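Local coordinates for protein pumilio homology domain family member 4 (Saccharomyces cerevisiae, PDB 3BWT) that binds mRNA through its Pumilio homology domain, the single-stranded RNA-binding part of a longer protein and the part described here, at residues L54-F59 and S91-G96; I163-H168 and T200-G205; L188-L193 and Y222-K227; G274-L279 and A311-G316. One frame throughout, in Å; residues are numbered along the deposited sequence.

Overall arrangement
All four contacts lie in one all-helical Pumilio homology domain built of stacked repeats. Contacts 1 and 2 are equivalent joints, between Pumilio repeats 2 and 3 and between 5 and 6, and hold corresponding elements: the turn after one short helix meets the capped turn of the next repeat. Both are partly buried and mix polar atoms with a ring lying under backbone; contact 2 links its segments through a water. Contact 3 joins two helices with a tyrosine, partly at the surface; it touches contact 2 where Ala164 CB packs on Leu192 CD2, 4.2 Å away. Contact 4, near the C-terminal end, is a largely buried apolar cluster of leucines with Ile275 and the aliphatic part of Gln276.

Contact 1 (L54-F59 and S91-G96); sequences LMTDSF and SLNPHG
Met55, the last residue of helix 51-55 in Pumilio repeat 2, and Thr56, the first beyond it, meet the Asn93 turn of repeat 3, a joint between successive units of the stacked-helix PUF fold. Met55 O faces the backbone of this turn and makes a CH...O contact with Gly96 CA at 3.2 Å. The Met55 side chain leads away to Ala99 and Leu103 of helix 96-106. Thr56 O takes a weak hydrogen bond from Asn93 ND2 (3.1 Å, 125° at the hydrogen), while Thr56 CB and CG2 lie against Asn93 CG and CB. Thr56 OG1 is hydrogen-bonded to Val52 O. Asn93 CG is anti to its backbone N (chi1 177°), which carries the amide toward Thr56. Asn93 OD1 caps the following helix, accepting from His95 N at 2.6 Å and Gly96 N at 2.7 Å, from opposite faces of the amide plane. Asp57 points away and caps the start of its own next helix, OD2 accepting from Phe59 N and Gly60 N; Asp57 O lies 3.5 Å from His95 CB. At Ser58 the chain passes over the His95 imidazole, Ser58 CA standing in CH-pi contact 3.6 Å from the ring centroid, 9° off the normal.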
loop_
_atom_site.group_PDB
_atom_site.type_symbol
_atom_site.label_atom_id
_atom_site.label_comp_id
_atom_site.label_asym_id
_atom_site.label_seq_id
_atom_site.Cartn_x
_atom_site.Cartn_y
_atom_site.Cartn_z
ATOM N N LEU A 54 -10.818 -8.335 -24.406
ATOM C CA LEU A 54 -10.171 -9.523 -23.875
ATOM C C LEU A 54 -9.446 -9.228 -22.573
ATOM O O LEU A 54 -9.238 -10.125 -21.765
ATOM C CB LEU A 54 -9.197 -10.124 -24.884
ATOM C CG LEU A 54 -9.821 -10.533 -26.208
ATOM C CD1 LEU A 54 -8.792 -11.168 -27.114
ATOM C CD2 LEU A 54 -10.984 -11.477 -25.956
ATOM N N MET A 55 -9.070 -7.971 -22.371
ATOM C CA MET A 55 -8.364 -7.562 -21.160
ATOM C C MET A 55 -9.295 -7.561 -19.969
ATOM O O MET A 55 -8.894 -7.868 -18.849
ATOM C CB MET A 55 -7.792 -6.159 -21.323
ATOM C CG MET A 55 -6.397 -6.109 -21.900
ATOM S SD MET A 55 -5.709 -4.439 -21.857
ATOM C CE MET A 55 -3.982 -4.778 -22.169
ATOM N N THR A 56 -10.544 -7.188 -20.219
ATOM C CA THR A 56 -11.534 -7.062 -19.166
ATOM C C THR A 56 -12.388 -8.328 -19.101
ATOM O O THR A 56 -13.469 -8.346 -18.508
ATOM C CB THR A 56 -12.415 -5.824 -19.390
ATOM O OG1 THR A 56 -13.000 -5.878 -20.693
ATOM C CG2 THR A 56 -11.594 -4.575 -19.289
ATOM N N ASP A 57 -11.892 -9.392 -19.719
ATOM C CA ASP A 57 -12.615 -10.655 -19.747
ATOM C C ASP A 57 -12.044 -11.606 -18.716
ATOM O O ASP A 57 -10.837 -11.583 -18.438
ATOM C CB ASP A 57 -12.545 -11.289 -21.130
ATOM C CG ASP A 57 -13.331 -12.570 -21.204
ATOM O OD1 ASP A 57 -14.582 -12.501 -21.283
ATOM O OD2 ASP A 57 -12.706 -13.646 -21.162
ATOM N N SER A 58 -12.896 -12.457 -18.158
ATOM C CA SER A 58 -12.484 -13.278 -17.025
ATOM C C SER A 58 -11.393 -14.299 -17.360
ATOM O O SER A 58 -10.571 -14.618 -16.513
ATOM C CB SER A 58 -13.694 -13.957 -16.378
ATOM O OG SER A 58 -14.025 -15.148 -17.059
ATOM N N PHE A 59 -11.392 -14.810 -18.593
ATOM C CA PHE A 59 -10.360 -15.741 -19.056
ATOM C C PHE A 59 -9.413 -15.083 -20.040
ATOM O O PHE A 59 -8.214 -15.387 -20.058
ATOM C CB PHE A 59 -10.993 -16.961 -19.721
ATOM C CG PHE A 59 -11.993 -17.651 -18.860
ATOM C CD1 PHE A 59 -11.598 -18.266 -17.680
ATOM C CD2 PHE A 59 -13.331 -17.665 -19.212
ATOM C CE1 PHE A 59 -12.526 -18.892 -16.864
ATOM C CE2 PHE A 59 -14.261 -18.299 -18.404
ATOM C CZ PHE A 59 -13.854 -18.911 -17.227
ATOM N N SER A 91 -8.849 -0.440 -15.973
ATOM C CA SER A 91 -8.375 -0.376 -14.597
ATOM C C SER A 91 -9.469 -0.603 -13.554
ATOM O O SER A 91 -9.182 -1.043 -12.442
ATOM C CB SER A 91 -7.713 0.972 -14.329
ATOM O OG SER A 91 -6.532 1.120 -15.087
ATOM N N LEU A 92 -10.716 -0.288 -13.903
ATOM C CA LEU A 92 -11.822 -0.455 -12.978
ATOM C C LEU A 92 -12.258 -1.916 -12.900
ATOM O O LEU A 92 -12.858 -2.340 -11.909
ATOM C CB LEU A 92 -12.999 0.432 -13.376
ATOM C CG LEU A 92 -12.799 1.946 -13.321
ATOM C CD1 LEU A 92 -14.146 2.644 -13.437
ATOM C CD2 LEU A 92 -12.086 2.386 -12.047
ATOM N N ASN A 93 -11.922 -2.674 -13.937
ATOM C CA ASN A 93 -12.287 -4.082 -14.064
ATOM C C ASN A 93 -11.334 -4.993 -13.290
ATOM O O ASN A 93 -10.115 -4.803 -13.319
ATOM C CB ASN A 93 -12.306 -4.457 -15.556
ATOM C CG ASN A 93 -12.617 -5.926 -15.807
ATOM O OD1 ASN A 93 -11.759 -6.796 -15.662
ATOM N ND2 ASN A 93 -13.836 -6.198 -16.234
ATOM N N PRO A 94 -11.886 -5.995 -12.593
ATOM C CA PRO A 94 -11.056 -6.874 -11.766
ATOM C C PRO A 94 -9.974 -7.567 -12.597
ATOM O O PRO A 94 -8.892 -7.840 -12.085
ATOM C CB PRO A 94 -12.052 -7.916 -11.246
ATOM C CG PRO A 94 -13.393 -7.428 -11.602
ATOM C CD PRO A 94 -13.251 -6.510 -12.751
ATOM N N HIS A 95 -10.275 -7.840 -13.863
ATOM C CA HIS A 95 -9.356 -8.520 -14.769
ATOM C C HIS A 95 -8.506 -7.523 -15.551
ATOM O O HIS A 95 -7.281 -7.632 -15.587
ATOM C CB HIS A 95 -10.141 -9.394 -15.741
ATOM C CG HIS A 95 -11.285 -10.123 -15.106
ATOM N ND1 HIS A 95 -11.107 -11.081 -14.128
ATOM C CD2 HIS A 95 -12.620 -10.031 -15.305
ATOM C CE1 HIS A 95 -12.284 -11.547 -13.757
ATOM N NE2 HIS A 95 -13.219 -10.926 -14.453
ATOM N N GLY A 96 -9.170 -6.557 -16.179
ATOM C CA GLY A 96 -8.497 -5.429 -16.780
ATOM C C GLY A 96 -7.322 -4.909 -15.963
ATOM O O GLY A 96 -6.240 -4.676 -16.505
#

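Contact 2 (I163-H168 and T200-G205); sequences IATHRH and TLDPFG
Just past helix 160-164, the chain at Thr165 runs beside the turn into helix 205-219, Thr165 CA 4.6 Å from Gly205 CA, joining Pumilio repeats 5 and 6 of the PUF helical stack. Ala164 O lies against the Gly205 backbone, but no direct hydrogen bond links the segments. A water does so instead, donating to Thr165 O at 2.7 Å and to Asp202 OD2 at 3.1 Å. The Thr165 methyl, CG2, packs on the Asp202 carboxylate, the two side chains crossing at about a right angle. Thr165 OG1 is hydrogen-bonded to Ile161 O of its own helix. Asp202 CG is anti to its backbone N (chi1 -174°), which brings OD1 back over the turn to cap the coming helix: Asp202 OD1 accepts from Phe204 N at 2.7 Å and, equally close, from the amide of Gly205. Phe204 carries the rest of the contact. Arg167 CA sits over the centre of its ring in a CH-pi contact, 3.6 Å from the centroid, while Pro203 CB lies on the opposite face. The Arg167 chain bends at chi3, and its guanidinium comes to the rim of the ring with the planes 72° apart. Phe204 CZ lies under the guanidinium face, 3.4 Å from Arg167 NH2.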
loop_
_atom_site.group_PDB
_atom_site.type_symbol
_atom_site.label_atom_id
_atom_site.label_comp_id
_atom_site.label_asym_id
_atom_site.label_seq_id
_atom_site.Cartn_x
_atom_site.Cartn_y
_atom_site.Cartn_z
ATOM N N ILE A 163 -6.754 11.479 -0.457
ATOM C CA ILE A 163 -6.041 10.302 -0.936
ATOM C C ILE A 163 -5.339 9.579 0.210
ATOM O O ILE A 163 -5.328 8.350 0.273
ATOM C CB ILE A 163 -5.065 10.641 -2.078
ATOM C CG1 ILE A 163 -5.693 10.267 -3.420
ATOM C CG2 ILE A 163 -3.748 9.890 -1.913
ATOM C CD1 ILE A 163 -4.952 10.807 -4.614
ATOM N N ALA A 164 -4.769 10.356 1.119
ATOM C CA ALA A 164 -4.156 9.813 2.321
ATOM C C ALA A 164 -5.175 9.128 3.240
ATOM O O ALA A 164 -4.864 8.125 3.884
ATOM C CB ALA A 164 -3.430 10.914 3.066
ATOM N N THR A 165 -6.388 9.667 3.304
ATOM C CA THR A 165 -7.409 9.125 4.201
ATOM C C THR A 165 -8.346 8.138 3.495
ATOM O O THR A 165 -9.434 7.839 3.993
ATOM C CB THR A 165 -8.252 10.241 4.860
ATOM O OG1 THR A 165 -8.802 11.089 3.844
ATOM C CG2 THR A 165 -7.411 11.075 5.814
ATOM N N HIS A 166 -7.920 7.628 2.345
ATOM C CA HIS A 166 -8.753 6.713 1.597
ATOM C C HIS A 166 -8.279 5.276 1.778
ATOM O O HIS A 166 -7.095 5.035 1.882
ATOM C CB HIS A 166 -8.760 7.099 0.122
ATOM C CG HIS A 166 -9.815 6.399 -0.675
ATOM N ND1 HIS A 166 -9.684 5.094 -1.103
ATOM C CD2 HIS A 166 -11.029 6.816 -1.106
ATOM C CE1 HIS A 166 -10.770 4.742 -1.770
ATOM N NE2 HIS A 166 -11.596 5.770 -1.790
ATOM N N ARG A 167 -9.211 4.324 1.812
ATOM C CA ARG A 167 -8.872 2.913 2.005
ATOM C C ARG A 167 -7.781 2.451 1.043
ATOM O O ARG A 167 -6.877 1.721 1.431
ATOM C CB ARG A 167 -10.113 2.004 1.891
ATOM C CG ARG A 167 -9.793 0.507 2.009
ATOM C CD ARG A 167 -11.024 -0.395 1.990
ATOM N NE ARG A 167 -11.989 -0.040 3.032
ATOM C CZ ARG A 167 -12.017 -0.579 4.245
ATOM N NH1 ARG A 167 -11.141 -1.514 4.569
ATOM N NH2 ARG A 167 -12.916 -0.181 5.134
ATOM N N HIS A 168 -7.879 2.878 -0.212
ATOM C CA HIS A 168 -6.939 2.454 -1.236
ATOM C C HIS A 168 -5.881 3.508 -1.498
ATOM O O HIS A 168 -4.734 3.184 -1.734
ATOM C CB HIS A 168 -7.672 2.125 -2.540
ATOM C CG HIS A 168 -8.781 1.140 -2.366
ATOM N ND1 HIS A 168 -8.582 -0.113 -1.828
ATOM C CD2 HIS A 168 -10.105 1.232 -2.632
ATOM C CE1 HIS A 168 -9.737 -0.751 -1.775
ATOM N NE2 HIS A 168 -10.677 0.043 -2.256
ATOM N N THR A 200 -3.707 11.223 11.846
ATOM C CA THR A 200 -3.439 10.383 13.004
ATOM C C THR A 200 -4.733 9.765 13.541
ATOM O O THR A 200 -4.757 8.611 13.959
ATOM C CB THR A 200 -2.690 11.202 14.097
ATOM O OG1 THR A 200 -1.443 11.667 13.561
ATOM C CG2 THR A 200 -2.432 10.371 15.361
ATOM N N LEU A 201 -5.810 10.543 13.498
ATOM C CA LEU A 201 -7.107 10.120 14.011
ATOM C C LEU A 201 -7.905 9.358 12.964
ATOM O O LEU A 201 -8.990 8.850 13.238
ATOM C CB LEU A 201 -7.900 11.340 14.464
ATOM C CG LEU A 201 -7.289 12.145 15.614
ATOM C CD1 LEU A 201 -8.308 13.138 16.173
ATOM C CD2 LEU A 201 -6.769 11.201 16.705
ATOM N N ASP A 202 -7.360 9.272 11.762
ATOM C CA ASP A 202 -8.083 8.684 10.648
ATOM C C ASP A 202 -7.880 7.173 10.543
ATOM O O ASP A 202 -6.777 6.681 10.766
ATOM C CB ASP A 202 -7.648 9.350 9.350
ATOM C CG ASP A 202 -8.463 8.902 8.182
ATOM O OD1 ASP A 202 -8.041 7.936 7.511
ATOM O OD2 ASP A 202 -9.545 9.488 7.962
ATOM N N PRO A 203 -8.947 6.436 10.185
ATOM C CA PRO A 203 -8.909 4.981 9.987
ATOM C C PRO A 203 -7.763 4.575 9.072
ATOM O O PRO A 203 -7.050 3.609 9.355
ATOM C CB PRO A 203 -10.216 4.688 9.260
ATOM C CG PRO A 203 -11.084 5.834 9.513
ATOM C CD PRO A 203 -10.239 7.021 9.798
ATOM N N PHE A 204 -7.593 5.308 7.976
ATOM C CA PHE A 204 -6.570 4.959 6.998
ATOM C C PHE A 204 -5.332 5.859 7.043
ATOM O O PHE A 204 -4.223 5.409 6.766
ATOM C CB PHE A 204 -7.194 4.879 5.598
ATOM C CG PHE A 204 -8.357 3.938 5.535
ATOM C CD1 PHE A 204 -8.158 2.569 5.612
ATOM C CD2 PHE A 204 -9.664 4.420 5.452
ATOM C CE1 PHE A 204 -9.241 1.699 5.579
ATOM C CE2 PHE A 204 -10.743 3.557 5.420
ATOM C CZ PHE A 204 -10.536 2.198 5.486
ATOM N N GLY A 205 -5.522 7.118 7.418
ATOM C CA GLY A 205 -4.431 8.068 7.506
ATOM C C GLY A 205 -3.397 7.668 8.537
ATOM O O GLY A 205 -2.206 7.902 8.355
HETATM O O HOH W 1 -11.329 7.960 5.897
#

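Contact 3 (L188-L193 and Y222-K227); sequences LCDKLL and YDYTHK
The Tyr224 ring, at the start of helix 224-232, lies with one face against Cys189 and its hydroxyl end reaching Asp190, so that one side chain bridges between this helix and helix 182-193 in the helical-repeat stack of the Pumilio domain. Cys189 CB stands almost over the centre of the ring in a CH-pi contact, 3.3 Å from the centroid and 6° off the normal. Cys189 SG is farther out over the same face, 4.3 Å from the centroid, a sulfur-aromatic contact. The opposite face is met off-centre by Asp223 CG, so the ring lies between Asp223, the residue before it, and Cys189 of helix 182-193. At the tip of the ring, Tyr224 OH donates to Asp190 OD1 at 2.7 Å. This oxygen lies near the ring plane at the edge, yet the hydroxyl approaches it from above the carboxylate plane, which is turned 60° from the ring. One turn along, Leu193 CG is anti to its backbone N (chi1 -171°), which sends the methyls to the extended Lys227 chain, crossed at about a right angle. The Lys227 ammonium goes on to Asp223 OD1 in a long salt bridge. Short of the ammonium, the aliphatic part of Lys227 does the packing: Leu193 CD2 is 3.8 Å from Lys227 CD and also touches CB.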
loop_
_atom_site.group_PDB
_atom_site.type_symbol
_atom_site.label_atom_id
_atom_site.label_comp_id
_atom_site.label_asym_id
_atom_site.label_seq_id
_atom_site.Cartn_x
_atom_site.Cartn_y
_atom_site.Cartn_z
ATOM N N LEU A 188 6.426 15.130 -0.545
ATOM C CA LEU A 188 5.205 14.440 -0.151
ATOM C C LEU A 188 5.029 14.436 1.369
ATOM O O LEU A 188 3.945 14.723 1.879
ATOM C CB LEU A 188 5.212 13.005 -0.691
ATOM C CG LEU A 188 4.056 12.076 -0.308
ATOM C CD1 LEU A 188 2.726 12.743 -0.551
ATOM C CD2 LEU A 188 4.157 10.781 -1.088
ATOM N N CYS A 189 6.095 14.117 2.092
ATOM C CA CYS A 189 6.022 14.080 3.544
ATOM C C CYS A 189 5.773 15.457 4.138
ATOM O O CYS A 189 5.089 15.583 5.159
ATOM C CB CYS A 189 7.276 13.451 4.131
ATOM S SG CYS A 189 7.407 11.688 3.797
ATOM N N ASP A 190 6.316 16.488 3.498
ATOM C CA ASP A 190 6.020 17.859 3.895
ATOM C C ASP A 190 4.505 18.085 3.911
ATOM O O ASP A 190 3.944 18.544 4.913
ATOM C CB ASP A 190 6.680 18.848 2.942
ATOM C CG ASP A 190 8.185 18.947 3.139
ATOM O OD1 ASP A 190 8.712 18.384 4.125
ATOM O OD2 ASP A 190 8.841 19.596 2.295
ATOM N N LYS A 191 3.841 17.749 2.807
ATOM C CA LYS A 191 2.390 17.894 2.717
ATOM C C LYS A 191 1.663 17.072 3.784
ATOM O O LYS A 191 0.763 17.572 4.481
ATOM C CB LYS A 191 1.901 17.518 1.321
ATOM C CG LYS A 191 2.618 18.279 0.213
ATOM C CD LYS A 191 1.709 18.542 -0.969
ATOM C CE LYS A 191 2.307 19.588 -1.895
ATOM N NZ LYS A 191 1.240 20.331 -2.636
ATOM N N LEU A 192 2.069 15.812 3.912
ATOM C CA LEU A 192 1.510 14.918 4.918
ATOM C C LEU A 192 1.702 15.464 6.332
ATOM O O LEU A 192 0.805 15.363 7.176
ATOM C CB LEU A 192 2.150 13.536 4.802
ATOM C CG LEU A 192 1.913 12.825 3.473
ATOM C CD1 LEU A 192 2.780 11.591 3.370
ATOM C CD2 LEU A 192 0.452 12.466 3.322
ATOM N N LEU A 193 2.877 16.041 6.584
ATOM C CA LEU A 193 3.227 16.555 7.912
ATOM C C LEU A 193 2.370 17.756 8.281
ATOM O O LEU A 193 2.038 17.975 9.441
ATOM C CB LEU A 193 4.708 16.927 7.959
ATOM C CG LEU A 193 5.282 17.272 9.329
ATOM C CD1 LEU A 193 5.436 16.015 10.187
ATOM C CD2 LEU A 193 6.613 18.002 9.160
ATOM N N TYR A 222 16.817 9.539 10.354
ATOM C CA TYR A 222 15.573 10.089 10.889
ATOM C C TYR A 222 15.370 11.574 10.616
ATOM O O TYR A 222 16.190 12.409 10.993
ATOM C CB TYR A 222 15.469 9.790 12.382
ATOM C CG TYR A 222 15.527 8.313 12.669
ATOM C CD1 TYR A 222 16.744 7.649 12.771
ATOM C CD2 TYR A 222 14.367 7.572 12.813
ATOM C CE1 TYR A 222 16.797 6.286 13.024
ATOM C CE2 TYR A 222 14.410 6.217 13.061
ATOM C CZ TYR A 222 15.623 5.578 13.168
ATOM O OH TYR A 222 15.655 4.225 13.416
ATOM N N ASP A 223 14.259 11.890 9.961
ATOM C CA ASP A 223 13.913 13.266 9.638
ATOM C C ASP A 223 12.460 13.533 10.030
ATOM O O ASP A 223 12.199 14.249 11.000
ATOM C CB ASP A 223 14.149 13.550 8.146
ATOM C CG ASP A 223 13.668 14.933 7.720
ATOM O OD1 ASP A 223 13.071 15.646 8.555
ATOM O OD2 ASP A 223 13.880 15.311 6.544
ATOM N N TYR A 224 11.517 12.958 9.283
ATOM C CA TYR A 224 10.099 13.218 9.525
ATOM C C TYR A 224 9.616 12.527 10.795
ATOM O O TYR A 224 8.668 12.981 11.438
ATOM C CB TYR A 224 9.247 12.841 8.309
ATOM C CG TYR A 224 9.514 13.728 7.111
ATOM C CD1 TYR A 224 8.939 14.992 7.015
ATOM C CD2 TYR A 224 10.370 13.313 6.088
ATOM C CE1 TYR A 224 9.200 15.813 5.928
ATOM C CE2 TYR A 224 10.632 14.120 5.001
ATOM C CZ TYR A 224 10.047 15.370 4.924
ATOM O OH TYR A 224 10.315 16.178 3.841
ATOM N N THR A 225 10.281 11.440 11.166
ATOM C CA THR A 225 9.974 10.784 12.417
ATOM C C THR A 225 10.038 11.814 13.539
ATOM O O THR A 225 9.112 11.950 14.331
ATOM C CB THR A 225 10.964 9.639 12.694
ATOM O OG1 THR A 225 10.778 8.602 11.720
ATOM C CG2 THR A 225 10.748 9.066 14.079
ATOM N N HIS A 226 11.136 12.556 13.599
ATOM C CA HIS A 226 11.316 13.538 14.658
ATOM C C HIS A 226 10.273 14.643 14.575
ATOM O O HIS A 226 9.759 15.100 15.595
ATOM C CB HIS A 226 12.732 14.124 14.638
ATOM C CG HIS A 226 13.792 13.158 15.069
ATOM N ND1 HIS A 226 14.833 12.778 14.248
ATOM C CD2 HIS A 226 13.969 12.490 16.235
ATOM C CE1 HIS A 226 15.608 11.921 14.890
ATOM N NE2 HIS A 226 15.105 11.727 16.097
ATOM N N LYS A 227 9.951 15.072 13.361
ATOM C CA LYS A 227 8.969 16.142 13.197
ATOM C C LYS A 227 7.549 15.701 13.602
ATOM O O LYS A 227 6.783 16.482 14.176
ATOM C CB LYS A 227 9.010 16.689 11.772
ATOM C CG LYS A 227 10.310 17.421 11.441
ATOM C CD LYS A 227 10.294 17.961 10.010
ATOM C CE LYS A 227 11.591 18.688 9.645
ATOM N NZ LYS A 227 11.597 19.207 8.260
#

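Contact 4 (G274-L279 and A311-G316); sequences GIQSLL and APLLVG
Leu279 CG is anti to its backbone N (chi1 172°) and Leu313 CG anti to its carbonyl carbon (chi1 -71°), torsions that run the two side chains antiparallel alongside one another. They join the last turn of helix 256-279, in Pumilio repeat 8, to the chain that leaves helix 300-310, near the C-terminal end of the PUF helical stack, by apolar packing. Leu279 CD2 meets Leu313 at its CB, 3.6 Å away, low on the side chain. The branched end of Leu313 reaches farther along the helix: CD1 lies near Gln276 CB and, more loosely, 4.3 Å from Ile275 CG2. CD2 rests on the aliphatic part of Gln276, whose chain is extended and crosses the leucine at about a right angle, with Gln276 CG 3.6 Å from Leu313 CD2. Leu314 adds a second leucine from the loop and is the centre of an inverse gamma turn, closed by a weak bond from Val315 N to Leu313 O. Its side chain also packs on Ile327 and Ile328 of helix 322-328, and Leu279 touches Ile327 as well, so the cluster extends into the terminal helix. Helix 284-298 joins in through Leu288, which also lies against Leu279. The second leucine is reached by the other methyl: Leu279 CD1 lies 3.8 Å from Leu314 CD2.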
loop_
_atom_site.group_PDB
_atom_site.type_symbol
_atom_site.label_atom_id
_atom_site.label_comp_id
_atom_site.label_asym_id
_atom_site.label_seq_id
_atom_site.Cartn_x
_atom_site.Cartn_y
_atom_site.Cartn_z
ATOM N N GLY A 274 -3.473 10.284 33.950
ATOM C CA GLY A 274 -3.305 9.811 32.591
ATOM C C GLY A 274 -3.073 8.312 32.533
ATOM O O GLY A 274 -3.683 7.595 31.734
ATOM N N ILE A 275 -2.179 7.826 33.379
ATOM C CA ILE A 275 -1.875 6.406 33.384
ATOM C C ILE A 275 -3.096 5.583 33.784
ATOM O O ILE A 275 -3.337 4.517 33.225
ATOM C CB ILE A 275 -0.655 6.092 34.271
ATOM C CG1 ILE A 275 0.626 6.348 33.481
ATOM C CG2 ILE A 275 -0.691 4.650 34.750
ATOM C CD1 ILE A 275 1.801 6.738 34.343
ATOM N N GLN A 276 -3.875 6.085 34.736
ATOM C CA GLN A 276 -5.095 5.402 35.139
ATOM C C GLN A 276 -6.091 5.400 33.983
ATOM O O GLN A 276 -6.867 4.457 33.807
ATOM C CB GLN A 276 -5.719 6.071 36.364
ATOM C CG GLN A 276 -6.759 5.197 37.066
ATOM C CD GLN A 276 -7.692 5.992 37.959
ATOM O OE1 GLN A 276 -8.493 5.418 38.699
ATOM N NE2 GLN A 276 -7.603 7.317 37.889
ATOM N N SER A 277 -6.070 6.474 33.205
ATOM C CA SER A 277 -6.886 6.551 32.008
ATOM C C SER A 277 -6.485 5.458 31.018
ATOM O O SER A 277 -7.344 4.774 30.458
ATOM C CB SER A 277 -6.785 7.937 31.373
ATOM O OG SER A 277 -7.319 8.914 32.248
ATOM N N LEU A 278 -5.183 5.284 30.818
ATOM C CA LEU A 278 -4.694 4.223 29.947
ATOM C C LEU A 278 -5.074 2.845 30.474
ATOM O O LEU A 278 -5.668 2.037 29.758
ATOM C CB LEU A 278 -3.183 4.306 29.776
ATOM C CG LEU A 278 -2.601 5.143 28.642
ATOM C CD1 LEU A 278 -3.347 6.438 28.476
ATOM C CD2 LEU A 278 -1.135 5.392 28.928
ATOM N N LEU A 279 -4.715 2.570 31.722
ATOM C CA LEU A 279 -5.037 1.289 32.332
ATOM C C LEU A 279 -6.489 0.912 32.075
ATOM O O LEU A 279 -6.812 -0.269 31.943
ATOM C CB LEU A 279 -4.790 1.337 33.840
ATOM C CG LEU A 279 -5.278 0.116 34.626
ATOM C CD1 LEU A 279 -4.581 -1.136 34.134
ATOM C CD2 LEU A 279 -5.041 0.300 36.114
ATOM N N ALA A 311 1.143 -0.068 39.691
ATOM C CA ALA A 311 0.856 -1.134 40.658
ATOM C C ALA A 311 -0.181 -0.785 41.745
ATOM O O ALA A 311 -0.962 -1.655 42.166
ATOM C CB ALA A 311 2.149 -1.666 41.284
ATOM N N PRO A 312 -0.181 0.479 42.213
ATOM C CA PRO A 312 -1.204 0.929 43.165
ATOM C C PRO A 312 -2.609 0.859 42.574
ATOM O O PRO A 312 -3.600 0.765 43.311
ATOM C CB PRO A 312 -0.826 2.390 43.423
ATOM C CG PRO A 312 0.612 2.470 43.111
ATOM C CD PRO A 312 0.851 1.505 41.991
ATOM N N LEU A 313 -2.693 0.897 41.251
ATOM C CA LEU A 313 -3.981 0.953 40.578
ATOM C C LEU A 313 -4.548 -0.435 40.351
ATOM O O LEU A 313 -5.753 -0.598 40.170
ATOM C CB LEU A 313 -3.859 1.712 39.255
ATOM C CG LEU A 313 -3.652 3.210 39.462
ATOM C CD1 LEU A 313 -3.061 3.901 38.233
ATOM C CD2 LEU A 313 -4.979 3.835 39.873
ATOM N N LEU A 314 -3.677 -1.436 40.376
ATOM C CA LEU A 314 -4.102 -2.801 40.097
ATOM C C LEU A 314 -4.644 -3.509 41.331
ATOM O O LEU A 314 -4.017 -4.424 41.864
ATOM C CB LEU A 314 -2.965 -3.604 39.462
ATOM C CG LEU A 314 -2.620 -3.155 38.041
ATOM C CD1 LEU A 314 -1.396 -3.874 37.525
ATOM C CD2 LEU A 314 -3.795 -3.380 37.122
ATOM N N VAL A 315 -5.819 -3.079 41.780
ATOM C CA VAL A 315 -6.462 -3.686 42.940
ATOM C C VAL A 315 -7.980 -3.812 42.762
ATOM O O VAL A 315 -8.625 -2.997 42.097
ATOM C CB VAL A 315 -6.133 -2.915 44.235
ATOM C CG1 VAL A 315 -4.649 -3.032 44.554
ATOM C CG2 VAL A 315 -6.540 -1.450 44.104
ATOM N N GLY A 316 -8.543 -4.854 43.360
ATOM C CA GLY A 316 -9.971 -5.084 43.287
ATOM C C GLY A 316 -10.407 -5.584 41.926
ATOM O O GLY A 316 -9.866 -6.575 41.420
#